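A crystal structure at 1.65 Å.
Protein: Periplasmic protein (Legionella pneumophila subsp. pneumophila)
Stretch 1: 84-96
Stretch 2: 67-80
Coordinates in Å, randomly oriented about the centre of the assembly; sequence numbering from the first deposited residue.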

# COMPACT_ATOMS: atom_id res chain seq x y z
N GLY A 84 -4.29 10.02 0.61
CA GLY A 84 -3.58 10.07 -0.66
C GLY A 84 -4.42 9.42 -1.74
O GLY A 84 -5.61 9.16 -1.51
N ASP A 85 -3.83 9.15 -2.90
CA ASP A 85 -4.58 8.50 -3.98
C ASP A 85 -4.47 6.98 -3.89
O ASP A 85 -3.87 6.45 -2.96
CB ASP A 85 -4.18 9.04 -5.36
CG ASP A 85 -2.72 8.79 -5.71
OD1 ASP A 85 -2.14 7.79 -5.24
OD2 ASP A 85 -2.14 9.58 -6.49
N CYS A 86 -5.06 6.27 -4.85
CA CYS A 86 -5.11 4.81 -4.77
C CYS A 86 -3.72 4.19 -4.70
O CYS A 86 -3.51 3.16 -4.04
CB CYS A 86 -5.88 4.24 -5.96
SG CYS A 86 -5.17 4.67 -7.58
N GLU A 87 -2.76 4.82 -5.37
CA GLU A 87 -1.40 4.32 -5.39
C GLU A 87 -0.79 4.49 -3.99
O GLU A 87 -0.13 3.59 -3.46
CB GLU A 87 -0.59 5.06 -6.47
CG GLU A 87 -1.27 5.01 -7.86
CD GLU A 87 -0.53 5.80 -8.93
OE1 GLU A 87 0.24 6.73 -8.60
OE2 GLU A 87 -0.73 5.49 -10.13
N ASP A 88 -1.06 5.64 -3.38
CA ASP A 88 -0.55 5.92 -2.04
C ASP A 88 -1.12 4.96 -0.99
O ASP A 88 -0.40 4.54 -0.08
CB ASP A 88 -0.83 7.36 -1.62
CG ASP A 88 -0.34 8.38 -2.65
OD1 ASP A 88 0.69 8.15 -3.33
OD2 ASP A 88 -0.99 9.44 -2.80
N PHE A 89 -2.40 4.60 -1.12
CA PHE A 89 -3.00 3.61 -0.21
C PHE A 89 -2.29 2.27 -0.34
O PHE A 89 -1.99 1.60 0.66
CB PHE A 89 -4.49 3.40 -0.53
CG PHE A 89 -5.43 4.39 0.12
CD1 PHE A 89 -5.43 5.73 -0.26
CD2 PHE A 89 -6.36 3.96 1.06
CE1 PHE A 89 -6.31 6.63 0.31
CE2 PHE A 89 -7.25 4.87 1.63
CZ PHE A 89 -7.22 6.21 1.26
N ALA A 90 -2.04 1.86 -1.58
CA ALA A 90 -1.40 0.56 -1.80
C ALA A 90 0.02 0.53 -1.24
O ALA A 90 0.47 -0.47 -0.68
CB ALA A 90 -1.41 0.21 -3.29
N ILE A 91 0.72 1.65 -1.38
CA ILE A 91 2.10 1.77 -0.91
C ILE A 91 2.21 1.66 0.62
O ILE A 91 3.04 0.89 1.13
CB ILE A 91 2.75 3.07 -1.43
CG1 ILE A 91 2.98 2.96 -2.94
CG2 ILE A 91 4.05 3.35 -0.66
CD1 ILE A 91 3.25 4.31 -3.61
N ILE A 92 1.38 2.38 1.36
CA ILE A 92 1.46 2.30 2.81
C ILE A 92 0.99 0.94 3.33
O ILE A 92 1.54 0.41 4.30
CB ILE A 92 0.80 3.51 3.54
CG1 ILE A 92 1.09 3.43 5.04
CG2 ILE A 92 -0.70 3.55 3.29
CD1 ILE A 92 0.94 4.76 5.77
N LYS A 93 -0.00 0.34 2.67
CA LYS A 93 -0.43 -1.00 3.04
C LYS A 93 0.72 -1.99 2.87
O LYS A 93 0.93 -2.86 3.73
CB LYS A 93 -1.63 -1.45 2.21
CG LYS A 93 -2.94 -0.76 2.62
CD LYS A 93 -4.07 -1.17 1.67
CE LYS A 93 -5.31 -0.30 1.86
NZ LYS A 93 -6.38 -0.71 0.90
N TYR A 94 1.43 -1.87 1.75
CA TYR A 94 2.57 -2.73 1.46
C TYR A 94 3.63 -2.62 2.56
O TYR A 94 4.01 -3.63 3.16
CB TYR A 94 3.18 -2.39 0.09
CG TYR A 94 4.55 -3.00 -0.11
CD1 TYR A 94 4.71 -4.35 -0.42
CD2 TYR A 94 5.70 -2.23 0.04
CE1 TYR A 94 5.99 -4.91 -0.60
CE2 TYR A 94 6.96 -2.77 -0.12
CZ TYR A 94 7.10 -4.11 -0.44
OH TYR A 94 8.37 -4.62 -0.59
N PHE A 95 4.11 -1.42 2.83
CA PHE A 95 5.18 -1.27 3.82
C PHE A 95 4.74 -1.71 5.21
O PHE A 95 5.53 -2.28 5.98
CB PHE A 95 5.74 0.16 3.83
CG PHE A 95 6.71 0.41 2.71
CD1 PHE A 95 7.95 -0.22 2.71
CD2 PHE A 95 6.38 1.26 1.67
CE1 PHE A 95 8.86 0.00 1.68
CE2 PHE A 95 7.29 1.49 0.63
CZ PHE A 95 8.53 0.86 0.63
N THR A 96 3.48 -1.48 5.53
CA THR A 96 2.98 -1.83 6.85
C THR A 96 2.89 -3.35 7.00
O THR A 96 3.27 -3.90 8.03
CB THR A 96 1.62 -1.19 7.11
OG1 THR A 96 1.77 0.24 7.03
CG2 THR A 96 1.11 -1.54 8.51
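Stretch 2, residues 67-80: ASDDYWKSPVEFIV

Residues 67-80 pack against residues 84-96 of the same chain, burying 835 Å² in total. Stretch 2 runs as a mostly extended loop, interrupted at Asp70, through Ser74 and then turns into a helix from Pro75 onward; stretch 1 is helical from Cys86. The loop runs in the same direction as stretch 1, from Ser68 beside Asp85 (CA to CA 5.5 Å) through Lys73 beside Asp88 (CA to CA 5.6 Å) to Pro75 beside Ile92 (CA to CA 4.8 Å); helix 75-80 then crosses helix 86-96 at -118°, the axes 9.4 Å apart at closest approach. At Gly84, the CA lies 5.9 Å from Phe78 CA; an ideal CB here would clash with Asp88 OD2, 2.5 Å away. Asp85, in the p rotamer, caps its own helix through OD1, which accepts from Asp88 N (3.0 Å) and weakly from Glu87 N (3.0 Å), while its OD2 accepts from Asp69 N (2.7 Å), tying the loop to the helix start. Glu87 OE2 takes a weak hydrogen bond from Ser68 OG (3.0 Å), and water 1 joins Glu87 OE1 (2.8 Å) to Asp69 O (2.6 Å). Asp88 OD1 receives a nearly straight bond from Lys73 N (3.0 Å), and its OD2 accepts from Asp85 N (2.9 Å), so one carboxylate serves both stretches. Water 3 bridges the backbone beside it, donating to Asp88 O and Lys73 O, each 2.9 Å away. The CB of Phe89 points away, yet its ring swings back to offer a face to the edge of Phe78, with centroids 5.0 Å apart and planes at 89°. Ile91 CD1 reaches Trp72 CE3 at 4.0 Å, and its CG2 approaches Pro75 CD at 4.2 Å. Ile92 sets CG2 over the face of Phe78, 3.8 Å from the ring centroid, and its CD1 meets Pro75 CB at 3.9 Å and Ile79 CG1 at 3.8 Å. One turn on, Phe95 CD2 touches Pro75 CG at 3.6 Å.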

# COMPACT_ATOMS: atom_id res chain seq x y z
N ALA A 67 -8.30 10.70 -11.69
CA ALA A 67 -7.40 9.56 -11.46
C ALA A 67 -6.30 9.92 -10.46
O ALA A 67 -6.42 10.90 -9.72
CB ALA A 67 -6.80 9.10 -12.78
N SER A 68 -5.23 9.14 -10.44
CA SER A 68 -4.17 9.35 -9.44
C SER A 68 -3.31 10.57 -9.76
O SER A 68 -3.30 11.06 -10.90
CB SER A 68 -3.28 8.11 -9.31
OG SER A 68 -2.54 7.89 -10.49
N ASP A 69 -2.60 11.06 -8.75
CA ASP A 69 -1.67 12.17 -8.89
C ASP A 69 -0.33 11.62 -9.38
O ASP A 69 -0.03 10.45 -9.17
CB ASP A 69 -1.49 12.86 -7.53
CG ASP A 69 -0.67 14.15 -7.61
OD1 ASP A 69 -1.22 15.18 -8.05
OD2 ASP A 69 0.51 14.12 -7.21
N ASP A 70 0.47 12.45 -10.06
CA ASP A 70 1.77 12.00 -10.53
C ASP A 70 2.74 11.66 -9.39
O ASP A 70 3.59 10.79 -9.54
CB ASP A 70 2.42 13.02 -11.45
CG ASP A 70 1.80 13.04 -12.83
OD1 ASP A 70 0.91 12.22 -13.12
OD2 ASP A 70 2.23 13.88 -13.63
N TYR A 71 2.61 12.36 -8.27
CA TYR A 71 3.54 12.18 -7.15
C TYR A 71 3.15 10.97 -6.30
O TYR A 71 1.99 10.82 -5.91
CB TYR A 71 3.54 13.43 -6.28
CG TYR A 71 4.55 13.43 -5.16
CD1 TYR A 71 4.18 13.13 -3.85
CD2 TYR A 71 5.88 13.74 -5.40
CE1 TYR A 71 5.10 13.14 -2.82
CE2 TYR A 71 6.81 13.75 -4.38
CZ TYR A 71 6.42 13.44 -3.10
OH TYR A 71 7.35 13.45 -2.09
N TRP A 72 4.13 10.11 -6.01
CA TRP A 72 3.91 8.95 -5.15
C TRP A 72 4.34 9.27 -3.72
O TRP A 72 5.49 9.65 -3.50
CB TRP A 72 4.70 7.73 -5.63
CG TRP A 72 4.22 7.12 -6.91
CD1 TRP A 72 3.39 7.69 -7.84
CD2 TRP A 72 4.54 5.82 -7.41
NE1 TRP A 72 3.18 6.82 -8.89
CE2 TRP A 72 3.87 5.66 -8.64
CE3 TRP A 72 5.34 4.77 -6.94
CZ2 TRP A 72 3.98 4.49 -9.41
CZ3 TRP A 72 5.44 3.61 -7.70
CH2 TRP A 72 4.77 3.48 -8.92
N LYS A 73 3.44 9.10 -2.76
CA LYS A 73 3.73 9.43 -1.36
C LYS A 73 4.38 8.28 -0.60
O LYS A 73 3.93 7.14 -0.70
CB LYS A 73 2.44 9.80 -0.62
CG LYS A 73 1.68 10.98 -1.18
CD LYS A 73 0.52 11.35 -0.24
CE LYS A 73 -0.42 12.36 -0.88
NZ LYS A 73 -1.43 12.86 0.11
N SER A 74 5.42 8.60 0.17
CA SER A 74 5.94 7.64 1.14
C SER A 74 4.91 7.44 2.23
O SER A 74 4.04 8.29 2.39
CB SER A 74 7.25 8.16 1.76
OG SER A 74 7.00 9.25 2.62
N PRO A 75 5.01 6.33 2.98
CA PRO A 75 4.11 6.09 4.12
C PRO A 75 4.03 7.28 5.08
O PRO A 75 2.94 7.65 5.50
CB PRO A 75 4.75 4.88 4.81
CG PRO A 75 5.35 4.11 3.65
CD PRO A 75 5.85 5.16 2.69
N VAL A 76 5.17 7.88 5.43
CA VAL A 76 5.14 9.03 6.32
C VAL A 76 4.34 10.20 5.73
O VAL A 76 3.58 10.87 6.43
CB VAL A 76 6.56 9.46 6.73
CG1 VAL A 76 6.53 10.79 7.47
CG2 VAL A 76 7.21 8.38 7.60
N GLU A 77 4.51 10.45 4.44
CA GLU A 77 3.78 11.53 3.78
C GLU A 77 2.27 11.26 3.77
O GLU A 77 1.47 12.18 3.94
CB GLU A 77 4.29 11.74 2.35
CG GLU A 77 5.68 12.35 2.28
CD GLU A 77 6.22 12.40 0.86
OE1 GLU A 77 6.33 11.32 0.24
OE2 GLU A 77 6.49 13.50 0.36
N PHE A 78 1.90 10.00 3.57
CA PHE A 78 0.50 9.58 3.62
C PHE A 78 -0.07 9.91 5.01
O PHE A 78 -1.15 10.48 5.13
CB PHE A 78 0.41 8.08 3.35
CG PHE A 78 -1.00 7.55 3.23
CD1 PHE A 78 -1.70 7.14 4.36
CD2 PHE A 78 -1.60 7.41 1.99
CE1 PHE A 78 -2.98 6.62 4.26
CE2 PHE A 78 -2.89 6.89 1.88
CZ PHE A 78 -3.58 6.50 3.02
N ILE A 79 0.66 9.54 6.06
CA ILE A 79 0.19 9.81 7.42
C ILE A 79 0.07 11.31 7.73
O ILE A 79 -0.93 11.76 8.30
CB ILE A 79 1.10 9.13 8.47
CG1 ILE A 79 1.07 7.61 8.31
CG2 ILE A 79 0.68 9.52 9.88
CD1 ILE A 79 -0.27 6.96 8.70
N VAL A 80 1.09 12.08 7.35
CA VAL A 80 1.06 13.53 7.55
C VAL A 80 -0.13 14.16 6.84
O VAL A 80 -0.84 15.00 7.41
CB VAL A 80 2.38 14.19 7.11
CG1 VAL A 80 2.24 15.71 7.08
CG2 VAL A 80 3.51 13.79 8.05
O HOH W 1 1.08 8.53 -10.53
O HOH W 2 -0.13 11.49 -4.43
O HOH W 3 1.87 5.92 1.00